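Local coordinates for hypothetical conserved protein (Geobacillus kaustophilus, PDB 2QYH) that is of uncharacterised function but may act as a magnesium-binding phosphatase of the haloacid dehalogenase-like hydrolase family, at residues Leu14-Glu17 and Gln18-Pro22; Met49-His52 and Val53-Leu57; Pro135-Tyr138 and Glu139-Ile143; Ile247-Gly250 and Leu251-Gln255. All coordinates share one frame; numbering follows the deposited sequence.

Contact 1: Leu14-Glu17 and Gln18-Pro22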
# COMPACT_ATOMS: atom_id res chain seq x y z
N LEU D 14 11.72 -2.61 8.79
CA LEU D 14 10.91 -3.67 8.19
C LEU D 14 11.27 -3.78 6.72
O LEU D 14 11.29 -4.87 6.16
CB LEU D 14 9.42 -3.36 8.33
CG LEU D 14 8.78 -3.48 9.71
CD1 LEU D 14 7.32 -3.05 9.62
CD2 LEU D 14 8.87 -4.92 10.21
N LEU D 15 11.55 -2.64 6.10
CA LEU D 15 11.91 -2.60 4.69
C LEU D 15 13.37 -2.22 4.53
O LEU D 15 13.85 -1.30 5.20
CB LEU D 15 11.03 -1.59 3.95
CG LEU D 15 9.52 -1.84 4.06
CD1 LEU D 15 8.77 -0.77 3.29
CD2 LEU D 15 9.19 -3.24 3.52
N ASP D 16 14.08 -2.92 3.65
CA ASP D 16 15.50 -2.65 3.42
C ASP D 16 15.70 -1.38 2.60
O ASP D 16 14.76 -0.63 2.38
CB ASP D 16 16.17 -3.83 2.71
CG ASP D 16 15.55 -4.13 1.35
OD1 ASP D 16 15.01 -3.20 0.71
OD2 ASP D 16 15.64 -5.30 0.92
N GLU D 17 16.93 -1.15 2.15
CA GLU D 17 17.24 0.06 1.40
C GLU D 17 16.44 0.20 0.11
O GLU D 17 16.24 1.32 -0.37
CB GLU D 17 18.73 0.14 1.09
CG GLU D 17 19.19 1.55 0.74
CD GLU D 17 20.67 1.63 0.41
OE1 GLU D 17 21.49 1.19 1.24
OE2 GLU D 17 21.00 2.13 -0.68
N GLN D 18 15.98 -0.92 -0.44
CA GLN D 18 15.20 -0.89 -1.68
C GLN D 18 13.69 -0.93 -1.43
O GLN D 18 12.92 -1.12 -2.36
CB GLN D 18 15.58 -2.07 -2.59
CG GLN D 18 16.92 -1.92 -3.30
CD GLN D 18 18.09 -1.78 -2.35
OE1 GLN D 18 18.29 -2.62 -1.46
NE2 GLN D 18 18.87 -0.72 -2.51
N LYS D 19 13.29 -0.73 -0.17
CA LYS D 19 11.88 -0.75 0.22
C LYS D 19 11.33 -2.16 0.11
O LYS D 19 10.14 -2.37 -0.10
CB LYS D 19 11.07 0.17 -0.71
CG LYS D 19 10.86 1.59 -0.22
CD LYS D 19 12.15 2.32 0.09
CE LYS D 19 11.82 3.77 0.44
NZ LYS D 19 13.03 4.52 0.87
N GLN D 20 12.22 -3.13 0.26
CA GLN D 20 11.84 -4.53 0.14
C GLN D 20 11.64 -5.18 1.50
O GLN D 20 12.37 -4.90 2.45
CB GLN D 20 12.89 -5.30 -0.67
CG GLN D 20 13.10 -4.78 -2.11
CD GLN D 20 11.85 -4.86 -2.97
OE1 GLN D 20 11.30 -5.95 -3.20
NE2 GLN D 20 11.38 -3.72 -3.44
N LEU D 21 10.64 -6.05 1.58
CA LEU D 21 10.34 -6.74 2.82
C LEU D 21 11.05 -8.09 2.85
O LEU D 21 10.73 -9.00 2.08
CB LEU D 21 8.83 -6.94 2.93
CG LEU D 21 8.37 -7.66 4.18
CD1 LEU D 21 8.74 -6.87 5.42
CD2 LEU D 21 6.89 -7.82 4.10
N PRO D 22 12.04 -8.24 3.74
CA PRO D 22 12.76 -9.51 3.81
C PRO D 22 11.86 -10.70 4.17
O PRO D 22 10.97 -10.58 5.02
CB PRO D 22 13.81 -9.25 4.89
CG PRO D 22 14.02 -7.78 4.84
CD PRO D 22 12.61 -7.25 4.66

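Contact 2: Met49-His52 and Val53-Leu57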
# COMPACT_ATOMS: atom_id res chain seq x y z
N MSE D 49 -0.78 5.66 4.74
CA MSE D 49 0.53 5.71 4.10
C MSE D 49 1.35 4.44 4.29
O MSE D 49 2.49 4.37 3.84
CB MSE D 49 1.33 6.91 4.61
CG MSE D 49 1.01 8.21 3.91
SE MSE D 49 1.86 9.74 4.74
CE MSE D 49 3.73 9.29 4.45
N PHE D 50 0.77 3.45 4.96
CA PHE D 50 1.49 2.19 5.17
C PHE D 50 0.54 1.02 5.40
O PHE D 50 0.85 0.07 6.12
CB PHE D 50 2.51 2.32 6.32
CG PHE D 50 1.89 2.48 7.69
CD1 PHE D 50 1.82 1.40 8.57
CD2 PHE D 50 1.45 3.73 8.13
CE1 PHE D 50 1.33 1.55 9.86
CE2 PHE D 50 0.95 3.90 9.43
CZ PHE D 50 0.89 2.81 10.30
N GLU D 51 -0.61 1.10 4.74
CA GLU D 51 -1.62 0.05 4.84
C GLU D 51 -1.17 -1.19 4.07
O GLU D 51 -1.45 -2.32 4.49
CB GLU D 51 -2.94 0.55 4.29
CG GLU D 51 -4.10 -0.38 4.54
CD GLU D 51 -5.37 0.11 3.87
OE1 GLU D 51 -5.67 1.32 3.97
OE2 GLU D 51 -6.05 -0.73 3.25
N HIS D 52 -0.49 -0.99 2.95
CA HIS D 52 -0.02 -2.12 2.16
C HIS D 52 0.93 -2.99 3.00
O HIS D 52 0.82 -4.22 3.02
CB HIS D 52 0.69 -1.64 0.89
CG HIS D 52 1.14 -2.76 -0.01
ND1 HIS D 52 0.27 -3.67 -0.57
CD2 HIS D 52 2.38 -3.12 -0.43
CE1 HIS D 52 0.95 -4.54 -1.28
NE2 HIS D 52 2.23 -4.23 -1.22
N VAL D 53 1.87 -2.34 3.69
CA VAL D 53 2.82 -3.05 4.53
C VAL D 53 2.07 -3.82 5.61
O VAL D 53 2.40 -4.97 5.91
CB VAL D 53 3.78 -2.08 5.25
CG1 VAL D 53 4.99 -2.84 5.73
CG2 VAL D 53 4.17 -0.95 4.32
N ARG D 54 1.07 -3.17 6.21
CA ARG D 54 0.26 -3.79 7.26
C ARG D 54 -0.42 -5.04 6.74
O ARG D 54 -0.43 -6.08 7.42
CB ARG D 54 -0.80 -2.81 7.78
CG ARG D 54 -0.25 -1.63 8.57
CD ARG D 54 -1.27 -1.16 9.61
NE ARG D 54 -2.54 -0.77 9.01
CZ ARG D 54 -2.75 0.36 8.35
NH1 ARG D 54 -1.75 1.23 8.20
NH2 ARG D 54 -3.94 0.63 7.84
N LYS D 55 -0.99 -4.95 5.55
CA LYS D 55 -1.67 -6.10 4.96
C LYS D 55 -0.66 -7.21 4.65
O LYS D 55 -0.95 -8.39 4.82
CB LYS D 55 -2.44 -5.67 3.71
CG LYS D 55 -3.77 -5.00 4.05
CD LYS D 55 -4.71 -4.80 2.86
CE LYS D 55 -4.38 -3.55 2.04
NZ LYS D 55 -5.47 -3.18 1.06
N GLN D 56 0.54 -6.82 4.23
CA GLN D 56 1.57 -7.78 3.91
C GLN D 56 1.99 -8.61 5.13
O GLN D 56 2.16 -9.83 5.04
CB GLN D 56 2.80 -7.06 3.34
CG GLN D 56 2.73 -6.74 1.87
CD GLN D 56 3.93 -5.94 1.39
OE1 GLN D 56 4.01 -4.74 1.63
NE2 GLN D 56 4.86 -6.62 0.74
N LEU D 57 2.14 -7.94 6.27
CA LEU D 57 2.56 -8.60 7.50
C LEU D 57 1.40 -8.95 8.43
O LEU D 57 1.60 -9.51 9.50
CB LEU D 57 3.55 -7.70 8.25
CG LEU D 57 4.91 -7.48 7.58
CD1 LEU D 57 5.73 -6.47 8.37
CD2 LEU D 57 5.64 -8.81 7.49

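Contact 3: Pro135-Tyr138 and Glu139-Ile143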
# COMPACT_ATOMS: atom_id res chain seq x y z
N PRO D 135 -9.81 23.64 1.27
CA PRO D 135 -9.38 24.61 2.28
C PRO D 135 -10.05 24.54 3.64
O PRO D 135 -9.54 25.09 4.62
CB PRO D 135 -9.62 25.95 1.58
CG PRO D 135 -9.42 25.62 0.14
CD PRO D 135 -10.19 24.33 0.02
N LEU D 136 -11.20 23.88 3.73
CA LEU D 136 -11.91 23.80 5.00
C LEU D 136 -12.14 22.39 5.51
O LEU D 136 -13.06 22.16 6.29
CB LEU D 136 -13.26 24.52 4.87
CG LEU D 136 -13.20 25.99 4.45
CD1 LEU D 136 -14.62 26.52 4.29
CD2 LEU D 136 -12.43 26.80 5.49
N TYR D 137 -11.29 21.45 5.09
CA TYR D 137 -11.43 20.06 5.50
C TYR D 137 -11.34 19.87 7.02
O TYR D 137 -12.05 19.04 7.59
CB TYR D 137 -10.37 19.21 4.80
CG TYR D 137 -10.55 17.72 5.00
CD1 TYR D 137 -9.80 17.02 5.94
CD2 TYR D 137 -11.51 17.02 4.27
CE1 TYR D 137 -9.99 15.65 6.14
CE2 TYR D 137 -11.71 15.66 4.46
CZ TYR D 137 -10.95 14.98 5.40
OH TYR D 137 -11.16 13.63 5.60
N TYR D 138 -10.48 20.65 7.66
CA TYR D 138 -10.28 20.56 9.10
C TYR D 138 -11.49 21.04 9.91
O TYR D 138 -11.64 20.69 11.08
CB TYR D 138 -9.06 21.37 9.52
CG TYR D 138 -9.22 22.86 9.31
CD1 TYR D 138 -9.03 23.44 8.05
CD2 TYR D 138 -9.58 23.69 10.37
CE1 TYR D 138 -9.21 24.81 7.85
CE2 TYR D 138 -9.77 25.07 10.18
CZ TYR D 138 -9.57 25.62 8.92
OH TYR D 138 -9.75 26.97 8.73
N GLU D 139 -12.33 21.86 9.29
CA GLU D 139 -13.50 22.40 9.97
C GLU D 139 -14.57 21.38 10.34
O GLU D 139 -15.30 21.56 11.32
CB GLU D 139 -14.12 23.51 9.10
CG GLU D 139 -13.20 24.70 8.87
CD GLU D 139 -13.20 25.69 10.03
OE1 GLU D 139 -13.33 25.25 11.20
OE2 GLU D 139 -13.06 26.91 9.78
N ASN D 140 -14.66 20.29 9.59
CA ASN D 140 -15.67 19.27 9.86
C ASN D 140 -15.11 17.86 10.06
O ASN D 140 -15.86 16.90 10.23
CB ASN D 140 -16.69 19.28 8.72
CG ASN D 140 -16.07 19.73 7.40
OD1 ASN D 140 -15.13 19.11 6.91
ND2 ASN D 140 -16.59 20.81 6.84
N LYS D 141 -13.79 17.75 10.04
CA LYS D 141 -13.14 16.46 10.22
C LYS D 141 -12.04 16.57 11.27
O LYS D 141 -11.47 17.64 11.46
CB LYS D 141 -12.50 15.99 8.90
CG LYS D 141 -13.46 15.45 7.87
CD LYS D 141 -14.17 14.21 8.39
CE LYS D 141 -14.98 13.53 7.30
NZ LYS D 141 -14.11 13.09 6.16
N ASP D 142 -11.77 15.47 11.96
CA ASP D 142 -10.70 15.46 12.95
C ASP D 142 -9.38 15.36 12.18
O ASP D 142 -9.23 14.49 11.32
CB ASP D 142 -10.81 14.27 13.90
CG ASP D 142 -11.76 14.52 15.05
OD1 ASP D 142 -12.03 15.70 15.36
OD2 ASP D 142 -12.23 13.53 15.65
N ILE D 143 -8.45 16.25 12.48
CA ILE D 143 -7.15 16.23 11.83
C ILE D 143 -6.15 15.80 12.88
O ILE D 143 -6.18 16.31 14.00
CB ILE D 143 -6.80 17.63 11.30
CG1 ILE D 143 -7.86 18.08 10.30
CG2 ILE D 143 -5.43 17.63 10.67
CD1 ILE D 143 -8.11 17.09 9.19

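Contact 4: Ile247-Gly250 and Leu251-Gln255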
# COMPACT_ATOMS: atom_id res chain seq x y z
N ILE D 247 16.05 -8.36 11.74
CA ILE D 247 14.93 -8.55 12.64
C ILE D 247 14.80 -9.97 13.17
O ILE D 247 14.62 -10.17 14.37
CB ILE D 247 13.63 -8.11 11.98
CG1 ILE D 247 13.64 -6.58 11.90
CG2 ILE D 247 12.43 -8.63 12.76
CD1 ILE D 247 12.43 -5.99 11.27
N TRP D 248 14.90 -10.96 12.29
CA TRP D 248 14.81 -12.36 12.70
C TRP D 248 15.91 -12.69 13.70
O TRP D 248 15.65 -13.27 14.76
CB TRP D 248 14.93 -13.27 11.48
CG TRP D 248 15.09 -14.72 11.83
CD1 TRP D 248 16.27 -15.39 12.01
CD2 TRP D 248 14.05 -15.66 12.11
NE1 TRP D 248 16.02 -16.69 12.37
CE2 TRP D 248 14.67 -16.88 12.44
CE3 TRP D 248 12.65 -15.58 12.11
CZ2 TRP D 248 13.94 -18.03 12.77
CZ3 TRP D 248 11.92 -16.72 12.44
CH2 TRP D 248 12.57 -17.93 12.76
N TYR D 249 17.14 -12.33 13.36
CA TYR D 249 18.28 -12.59 14.21
C TYR D 249 18.11 -11.94 15.57
O TYR D 249 18.30 -12.58 16.61
CB TYR D 249 19.56 -12.07 13.54
CG TYR D 249 20.80 -12.30 14.37
CD1 TYR D 249 21.37 -11.27 15.12
CD2 TYR D 249 21.39 -13.56 14.43
CE1 TYR D 249 22.50 -11.49 15.91
CE2 TYR D 249 22.51 -13.80 15.21
CZ TYR D 249 23.06 -12.76 15.95
OH TYR D 249 24.17 -13.01 16.72
N GLY D 250 17.74 -10.66 15.56
CA GLY D 250 17.55 -9.94 16.80
C GLY D 250 16.52 -10.61 17.70
O GLY D 250 16.78 -10.85 18.88
N LEU D 251 15.36 -10.90 17.13
CA LEU D 251 14.29 -11.53 17.89
C LEU D 251 14.75 -12.89 18.44
O LEU D 251 14.34 -13.30 19.53
CB LEU D 251 13.05 -11.71 17.01
CG LEU D 251 12.29 -10.43 16.62
CD1 LEU D 251 11.29 -10.75 15.52
CD2 LEU D 251 11.59 -9.84 17.85
N LYS D 252 15.61 -13.56 17.69
CA LYS D 252 16.14 -14.86 18.09
C LYS D 252 17.08 -14.65 19.30
O LYS D 252 16.98 -15.35 20.31
CB LYS D 252 16.92 -15.47 16.92
CG LYS D 252 17.02 -16.97 16.95
CD LYS D 252 15.73 -17.62 16.47
CE LYS D 252 15.79 -19.13 16.64
NZ LYS D 252 16.98 -19.73 15.96
N GLN D 253 17.97 -13.68 19.18
CA GLN D 253 18.92 -13.36 20.24
C GLN D 253 18.18 -13.01 21.52
O GLN D 253 18.51 -13.50 22.60
CB GLN D 253 19.80 -12.19 19.80
CG GLN D 253 21.29 -12.43 19.96
CD GLN D 253 21.74 -13.70 19.25
OE1 GLN D 253 21.46 -13.91 18.08
NE2 GLN D 253 22.45 -14.55 19.98
N LEU D 254 17.17 -12.14 21.41
CA LEU D 254 16.38 -11.70 22.55
C LEU D 254 15.50 -12.84 23.05
O LEU D 254 14.81 -12.73 24.06
CB LEU D 254 15.51 -10.51 22.17
CG LEU D 254 16.29 -9.25 21.76
CD1 LEU D 254 15.32 -8.17 21.31
CD2 LEU D 254 17.14 -8.77 22.92
N GLN D 255 15.53 -13.95 22.31
CA GLN D 255 14.77 -15.13 22.65
C GLN D 255 13.25 -14.95 22.63
O GLN D 255 12.52 -15.60 23.37
CB GLN D 255 15.23 -15.66 24.01
CG GLN D 255 16.71 -15.99 24.03
CD GLN D 255 17.13 -16.78 25.24
OE1 GLN D 255 16.93 -16.35 26.38
NE2 GLN D 255 17.73 -17.94 25.01

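Contact 1: Leu14-Glu17 and Gln18-Pro22
D16 and Q20 stand side by side and point the same way across the mouth of a tight turn, carboxylate and amide planes 34° apart. The D16 side chain is folded back over the turn: its CG sits between the backbone N and the carbonyl carbon (chi1 60°), which carries OD1 onto the amides that follow. OD1 accepts from the backbone N of Q18 at 2.7 Å and from the backbone N of Q20 at 2.8 Å, the two donors arriving from opposite faces of the carboxylate plane. OD2 rests against Q20 CB at 3.2 Å. The backbone closes the same turn, K19 N donating to D16 O at 2.9 Å, while D16 N gives a fairly straight bond (164°) in the carbonyl plane of Q20 O. With an alanine in place of D16, the N-H groups of Q18 and Q20 would probably be left without their shared acceptor and the turn less firmly held. The end of Q20 leads away from segment 14-17, and its NE2 is bonded to Q18 O of the second subunit as well as to its own Q18 O. Next to the turn, L15 lays CD2 against L21 CB at 3.8 Å, and L14 O lies close to L21 CD1 and to CD of P22, the N-cap of helix 23-34. Residues D16 to K19 form a type I beta turn with an aspartate at its first position accepting from the amide two residues on, an Asx turn; it lies in the loop that follows the probable DxDx(T/V) motif of the HAD fold.

Contact 2: Met49-His52 and Val53-Leu57
R54 approaches F50 end-on in a cation-pi contact: NH1 sits over the centre of the ring, 3.5 Å from F50 CE1, with the guanidinium nearly upright on the ring, the planes 83° apart. F50 brings its ring beneath the arginine because CG lies between the backbone N and the carbonyl carbon (chi1 68°), and R54 bends at chi3 to meet it. One face of the guanidinium lies against E51 CA, and NH1 also bonds P47 O, which helps to hold it above the ring. Among the charged groups, E51 and K55 form a salt bridge, OE2 to NZ at 3.3 Å, weak as a hydrogen bond; NZ has a firmer partner in F48 O of the second subunit. A CH-pi contact joins the next pair: Q56 CG lies over one face of the H52 ring, 4.2 Å from its centroid, while NE2 of Q56 bonds K127 O of the second subunit. Apolar packing is slight, F50 CB meeting V53 CG2 at 4.2 Å. The backbone bonds run i to i+4: K55 N to E51 O and Q56 N to H52 O, both 2.9 Å, and R54 N to F50 O, which belongs to the N-cap residue. Helix 51-57 is the crossover helix of a beta-alpha-beta unit between strands 38-42 and 62-64; F50 meets F62 of the latter edge-to-face, and H52 stacks on H52 of the second subunit.

Contact 3: Pro135-Tyr138 and Glu139-Ile143
Y137 and K141 meet through their torsions: Y137 has CG opposite its backbone N (chi1 -171°), which brings the end of its side chain back to K141, and K141 bends at chi2 and again at chi4 to fold over the ring. K141 CG lies above one face of the ring, 3.9 Å from its centroid, and NZ curls round to donate to Y137 OH at 3.1 Å. That hydroxyl has a stronger partner in D105 and also meets K108. I143 CD1 comes to the edge of the same ring, 3.7 Å from Y137 CD1. Y138 turns differently, with CG between the backbone N and the carbonyl carbon (chi1 66°), and E139 lies alongside it, pointing the same way. E139 CG covers one ring face at 3.8 Å from the centroid, the carboxylate only 16° from the ring plane, while its OE1 is held by a salt bridge to R88. I143 CG1 packs against Y138 CB at 3.6 Å; the isoleucine therefore touches both tyrosines. The backbone is loosely tied: E139 N bonds L136 O at 3.1 Å, and the bond from K141 N to Y137 O is weak. The short, weakly bonded helix 137-140 lies with Y138 on V87, R88 and T91 of helix 84-96 and with Y137 and I143 on F103 of strand 101-104, just ahead of strand 145-148 in the five-stranded antiparallel sheet.

Contact 4: Ile247-Gly250 and Leu251-Gln255
I247 and L251 lie side by side, one helical turn apart and pointing the same way, with I247 CG2 3.7 Å from L251 CD1; the backbone supports them through L251 N bonded to I247 O. W248 and K252 leave the helix side by side in the same manner, K252 CD approaching W248 CZ2 at 4.1 Å. The bond from K252 N to W248 O completes this second step. At Y249 the side chain leaves with CG anti to the backbone N (chi1 180°), and Q253 bends at chi2, its OE1 modelled over one face of the phenol ring, ring and amide planes 34° apart; the approach is too close to be trusted and remains doubtful. Q253 N donates to Y249 O at 2.8 Å, nearly along the C=O axis. The ring also receives K240 in a cation-pi contact. A serine at Y249 would probably leave K240 without its aromatic partner. G250 adds backbone alone: its O accepts from L254 N at 2.9 Å, and L254 CG lies 3.3 Å from the same oxygen. L251 turns inward onto A28 and L32 of helix 23-34 and F205 of strand 202-206, while L254 reaches Y203, T220 and V222. The last turn ends as Q255 takes a positive phi (64°) with two bonds back into it, one of them from Q255 N to K252 O at 2.8 Å: a Schellman motif, the C-terminal cap of helix 246-253, packed against the mixed sheet of the HAD fold.

How the contacts relate
From the N terminus, contact 1 turns the chain back between strand 5-8 and helix 23-34, and contact 2 then winds the helix between strands 38-42 and 62-64. Contact 3 belongs to the part built on the antiparallel sheet, and contact 4 closes the last helix near the C terminus. All four are local and follow in series; none encloses or crosses another. Contact 1 links two of the others: L21 CD2 meets L57 CD2 of contact 2 at 3.7 Å, and L14 CD2 meets I247 CD1 of contact 4 at 3.9 Å. Contacts 1 and 2 both touch the second subunit. Contact 3 stands apart, its centre about 43 Å from that of contact 4.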